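Long-range contact in Beta/alpha-amylase (PDB 3VOC), which yields, from its N-terminal section, beta-amylases that cut successive maltose units from the non-reducing ends of starch-like chains: residues 280-292 and 330-342. Numbering follows the deposited sequence. Where two conformers were deposited one is given.
Sequences ISGLHWQMNNPAM and GTAPNYSLPSTLV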
loop_
_atom_site.group_PDB
_atom_site.type_symbol
_atom_site.label_atom_id
_atom_site.label_comp_id
_atom_site.label_asym_id
_atom_site.label_seq_id
_atom_site.Cartn_x
_atom_site.Cartn_y
_atom_site.Cartn_z
ATOM N N ILE A 280 3.210 -1.715 -3.061
ATOM C CA ILE A 280 4.409 -1.216 -2.405
ATOM C C ILE A 280 4.417 0.303 -2.567
ATOM O O ILE A 280 4.119 0.821 -3.651
ATOM C CB ILE A 280 5.681 -1.888 -2.991
ATOM C CG1 ILE A 280 5.715 -3.380 -2.604
ATOM C CG2 ILE A 280 6.988 -1.173 -2.512
ATOM C CD1 ILE A 280 6.948 -4.141 -3.168
ATOM N N SER A 281 4.727 1.003 -1.477
ATOM C CA SER A 281 4.790 2.451 -1.444
ATOM C C SER A 281 5.945 2.966 -2.296
ATOM O O SER A 281 7.002 2.328 -2.359
ATOM C CB SER A 281 5.022 2.902 0.003
ATOM O OG SER A 281 4.900 4.313 0.137
ATOM N N GLY A 282 5.761 4.142 -2.893
ATOM C CA GLY A 282 6.838 4.811 -3.618
ATOM C C GLY A 282 7.500 5.854 -2.727
ATOM O O GLY A 282 7.076 7.017 -2.705
ATOM N N LEU A 283 8.536 5.442 -2.002
ATOM C CA LEU A 283 9.177 6.310 -1.017
ATOM C C LEU A 283 10.418 6.926 -1.670
ATOM O O LEU A 283 11.562 6.587 -1.343
ATOM C CB LEU A 283 9.470 5.519 0.264
ATOM C CG LEU A 283 8.212 4.929 0.944
ATOM C CD1 LEU A 283 8.610 3.983 2.069
ATOM C CD2 LEU A 283 7.329 6.072 1.510
ATOM N N HIS A 284 10.143 7.814 -2.628
ATOM C CA HIS A 284 11.095 8.270 -3.630
ATOM C C HIS A 284 12.038 9.381 -3.151
ATOM O O HIS A 284 12.973 9.740 -3.865
ATOM C CB HIS A 284 10.352 8.741 -4.899
ATOM C CG HIS A 284 9.373 9.854 -4.654
ATOM N ND1 HIS A 284 9.754 11.177 -4.545
ATOM C CD2 HIS A 284 8.028 9.838 -4.494
ATOM C CE1 HIS A 284 8.688 11.925 -4.316
ATOM N NE2 HIS A 284 7.627 11.137 -4.278
ATOM N N TRP A 285 11.793 9.921 -1.964
ATOM C CA TRP A 285 12.605 11.042 -1.474
ATOM C C TRP A 285 13.661 10.586 -0.469
ATOM O O TRP A 285 13.519 9.524 0.145
ATOM C CB TRP A 285 11.713 12.158 -0.926
ATOM C CG TRP A 285 10.807 11.804 0.221
ATOM C CD1 TRP A 285 11.002 12.111 1.537
ATOM C CD2 TRP A 285 9.523 11.152 0.149
ATOM N NE1 TRP A 285 9.938 11.661 2.289
ATOM C CE2 TRP A 285 9.017 11.079 1.462
ATOM C CE3 TRP A 285 8.760 10.616 -0.899
ATOM C CZ2 TRP A 285 7.783 10.480 1.765
ATOM C CZ3 TRP A 285 7.522 10.015 -0.597
ATOM C CH2 TRP A 285 7.058 9.953 0.726
ATOM N N GLN A 286 14.735 11.368 -0.331
ATOM C CA GLN A 286 15.938 10.953 0.428
ATOM C C GLN A 286 16.619 9.689 -0.114
ATOM O O GLN A 286 17.377 9.020 0.598
ATOM C CB GLN A 286 15.642 10.814 1.931
ATOM C CG GLN A 286 14.970 12.045 2.545
ATOM C CD GLN A 286 15.758 13.336 2.318
ATOM O OE1 GLN A 286 16.925 13.310 1.926
ATOM N NE2 GLN A 286 15.110 14.470 2.543
ATOM N N MET A 287 16.366 9.364 -1.381
ATOM C CA MET A 287 17.006 8.206 -1.975
ATOM C C MET A 287 18.525 8.386 -2.033
ATOM O O MET A 287 19.264 7.485 -1.638
ATOM C CB MET A 287 16.442 7.906 -3.380
ATOM C CG MET A 287 15.047 7.249 -3.353
ATOM S SD MET A 287 14.362 7.140 -5.023
ATOM C CE MET A 287 15.447 5.903 -5.757
ATOM N N ASN A 288 18.988 9.539 -2.514
ATOM C CA ASN A 288 20.426 9.761 -2.683
ATOM C C ASN A 288 21.011 10.819 -1.738
ATOM O O ASN A 288 22.039 11.410 -2.038
ATOM C CB ASN A 288 20.769 10.102 -4.150
ATOM C CG ASN A 288 20.085 11.358 -4.619
ATOM O OD1 ASN A 288 18.902 11.556 -4.349
ATOM N ND2 ASN A 288 20.819 12.219 -5.334
ATOM N N ASN A 289 20.363 11.039 -0.600
ATOM C CA ASN A 289 20.902 11.904 0.440
ATOM C C ASN A 289 22.218 11.302 0.944
ATOM O O ASN A 289 22.250 10.157 1.377
ATOM C CB ASN A 289 19.886 12.043 1.588
ATOM C CG ASN A 289 20.289 13.098 2.622
ATOM O OD1 ASN A 289 19.492 13.956 2.992
ATOM N ND2 ASN A 289 21.502 13.009 3.110
ATOM N N PRO A 290 23.321 12.069 0.872
ATOM C CA PRO A 290 24.615 11.493 1.286
ATOM C C PRO A 290 24.642 11.035 2.753
ATOM O O PRO A 290 25.285 10.025 3.071
ATOM C CB PRO A 290 25.610 12.637 1.045
ATOM C CG PRO A 290 24.782 13.892 1.035
ATOM C CD PRO A 290 23.434 13.485 0.479
ATOM N N ALA A 291 23.930 11.749 3.623
ATOM C CA ALA A 291 23.946 11.494 5.074
ATOM C C ALA A 291 22.924 10.437 5.517
ATOM O O ALA A 291 23.103 9.799 6.564
ATOM C CB ALA A 291 23.708 12.810 5.850
ATOM N N MET A 292 21.855 10.251 4.753
ATOM C CA MET A 292 20.845 9.241 5.079
ATOM C C MET A 292 20.310 8.538 3.823
ATOM O O MET A 292 19.095 8.585 3.555
ATOM C CB MET A 292 19.708 9.861 5.909
ATOM C CG MET A 292 19.038 11.091 5.255
ATOM S SD MET A 292 17.475 11.618 6.000
ATOM C CE MET A 292 18.052 11.923 7.682
ATOM N N GLY A 330 16.796 14.226 -7.914
ATOM C CA GLY A 330 18.036 13.885 -7.206
ATOM C C GLY A 330 18.736 15.063 -6.536
ATOM O O GLY A 330 19.711 14.877 -5.825
ATOM N N THR A 331 18.218 16.267 -6.751
ATOM C CA THR A 331 18.778 17.485 -6.163
ATOM C C THR A 331 18.413 17.599 -4.679
ATOM O O THR A 331 17.322 17.172 -4.249
ATOM C CB THR A 331 18.230 18.741 -6.880
ATOM O OG1 THR A 331 16.803 18.765 -6.741
ATOM C CG2 THR A 331 18.591 18.728 -8.377
ATOM N N ALA A 332 19.324 18.181 -3.899
ATOM C CA ALA A 332 19.037 18.572 -2.521
ATOM C C ALA A 332 17.964 19.661 -2.552
ATOM O O ALA A 332 17.919 20.434 -3.496
ATOM C CB ALA A 332 20.302 19.109 -1.852
ATOM N N PRO A 333 17.104 19.728 -1.520
ATOM C CA PRO A 333 17.104 18.868 -0.342
ATOM C C PRO A 333 16.181 17.634 -0.425
ATOM O O PRO A 333 16.117 16.881 0.537
ATOM C CB PRO A 333 16.607 19.810 0.753
ATOM C CG PRO A 333 15.598 20.681 0.045
ATOM C CD PRO A 333 16.088 20.797 -1.414
ATOM N N ASN A 334 15.468 17.439 -1.534
ATOM C CA ASN A 334 14.470 16.352 -1.615
ATOM C C ASN A 334 15.072 14.985 -1.898
ATOM O O ASN A 334 14.512 13.938 -1.490
ATOM C CB ASN A 334 13.398 16.683 -2.659
ATOM C CG ASN A 334 12.622 17.938 -2.306
ATOM O OD1 ASN A 334 12.579 18.347 -1.140
ATOM N ND2 ASN A 334 12.002 18.554 -3.299
ATOM N N TYR A 335 16.209 15.011 -2.598
ATOM C CA TYR A 335 16.937 13.824 -3.010
ATOM C C TYR A 335 15.981 12.779 -3.575
ATOM O O TYR A 335 15.956 11.629 -3.134
ATOM C CB TYR A 335 17.766 13.279 -1.845
ATOM C CG TYR A 335 18.917 14.180 -1.459
ATOM C CD1 TYR A 335 20.068 14.255 -2.254
ATOM C CD2 TYR A 335 18.848 14.975 -0.315
ATOM C CE1 TYR A 335 21.133 15.091 -1.909
ATOM C CE2 TYR A 335 19.913 15.812 0.048
ATOM C CZ TYR A 335 21.049 15.855 -0.748
ATOM O OH TYR A 335 22.094 16.681 -0.407
ATOM N N SER A 336 15.201 13.207 -4.566
ATOM C CA SER A 336 14.058 12.434 -5.053
ATOM C C SER A 336 14.343 11.840 -6.431
ATOM O O SER A 336 14.576 12.571 -7.387
ATOM C CB SER A 336 12.816 13.332 -5.113
ATOM O OG SER A 336 11.732 12.653 -5.714
ATOM N N LEU A 337 14.293 10.515 -6.530
ATOM C CA LEU A 337 14.568 9.828 -7.787
ATOM C C LEU A 337 13.473 8.798 -8.113
ATOM O O LEU A 337 13.761 7.611 -8.236
ATOM C CB LEU A 337 15.953 9.164 -7.733
ATOM C CG LEU A 337 17.158 10.106 -7.635
ATOM C CD1 LEU A 337 18.415 9.337 -7.204
ATOM C CD2 LEU A 337 17.381 10.853 -8.970
ATOM N N PRO A 338 12.212 9.259 -8.251
ATOM C CA PRO A 338 11.092 8.329 -8.434
ATOM C C PRO A 338 11.161 7.531 -9.715
ATOM O O PRO A 338 10.694 6.405 -9.742
ATOM C CB PRO A 338 9.849 9.245 -8.446
ATOM C CG PRO A 338 10.381 10.606 -8.806
ATOM C CD PRO A 338 11.759 10.664 -8.195
ATOM N N SER A 339 11.729 8.100 -10.780
ATOM C CA SER A 339 11.782 7.380 -12.051
ATOM C C SER A 339 12.764 6.204 -11.971
ATOM O O SER A 339 12.472 5.103 -12.441
ATOM C CB SER A 339 12.146 8.340 -13.195
ATOM O OG SER A 339 12.156 7.648 -14.421
ATOM N N THR A 340 13.931 6.445 -11.368
ATOM C CA THR A 340 14.884 5.376 -11.031
ATOM C C THR A 340 14.262 4.329 -10.100
ATOM O O THR A 340 14.488 3.139 -10.260
ATOM C CB THR A 340 16.156 5.982 -10.383
ATOM O OG1 THR A 340 16.910 6.687 -11.387
ATOM C CG2 THR A 340 17.047 4.910 -9.718
ATOM N N LEU A 341 13.490 4.775 -9.115
ATOM C CA LEU A 341 12.825 3.848 -8.181
ATOM C C LEU A 341 11.854 2.921 -8.920
ATOM O O LEU A 341 11.880 1.691 -8.720
ATOM C CB LEU A 341 12.113 4.621 -7.061
ATOM C CG LEU A 341 11.312 3.840 -6.017
ATOM C CD1 LEU A 341 12.205 2.853 -5.265
ATOM C CD2 LEU A 341 10.646 4.839 -5.055
ATOM N N VAL A 342 11.034 3.506 -9.789
ATOM C CA VAL A 342 10.138 2.714 -10.636
ATOM C C VAL A 342 10.931 1.687 -11.450
ATOM O O VAL A 342 10.548 0.521 -11.510
ATOM C CB VAL A 342 9.296 3.598 -11.598
ATOM C CG1 VAL A 342 8.533 2.708 -12.602
ATOM C CG2 VAL A 342 8.315 4.505 -10.800
HETATM O O HOH W 1 17.276 16.892 2.883
#
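Two loops of the family 14 TIM barrel, one following barrel strand 275-279 and one leading into helix 338-352, meet at His-284, a substrate-binding residue by similarity, and Ser-336. His-284 ND1 and Ser-336 OG share a hydrogen bond of 2.7 Å, the hydroxyl lying at the ring edge near its plane; an imidazole suits this place because ND1 can either give a proton to a hydroxyl or take one from it, and the bond holds the ring's rotation. With chi1 at 174°, the hydroxyl of Ser-336 points away from its backbone N and reaches that edge. Pro-338 CB packs against His-284 CB at 3.6 Å, and Leu-337 N donates to His-284 O.

Further along, Gln-286 N donates almost straight (174°) to Asn-334 O at 2.8 Å, and Met-287 N to Tyr-335 O. The flexible thioether of Met-287, bent at chi3 (69°), brings CE within 3.8 Å of Leu-341 CB. At the outer end, Asn-289 CA sits over one face of the Tyr-335 ring, a CH-pi contact 3.6 Å from the centroid, while Pro-290 CD touches Tyr-335 CZ at 3.6 Å. A serine in place of this tyrosine would probably leave Asn-289 CA and Pro-290 CD without the ring they pack on, and the turn freer to shift. Asn-288 ND2 donates a hydrogen bond to Gly-330 O at 2.9 Å, in the carbonyl plane and on a lone pair.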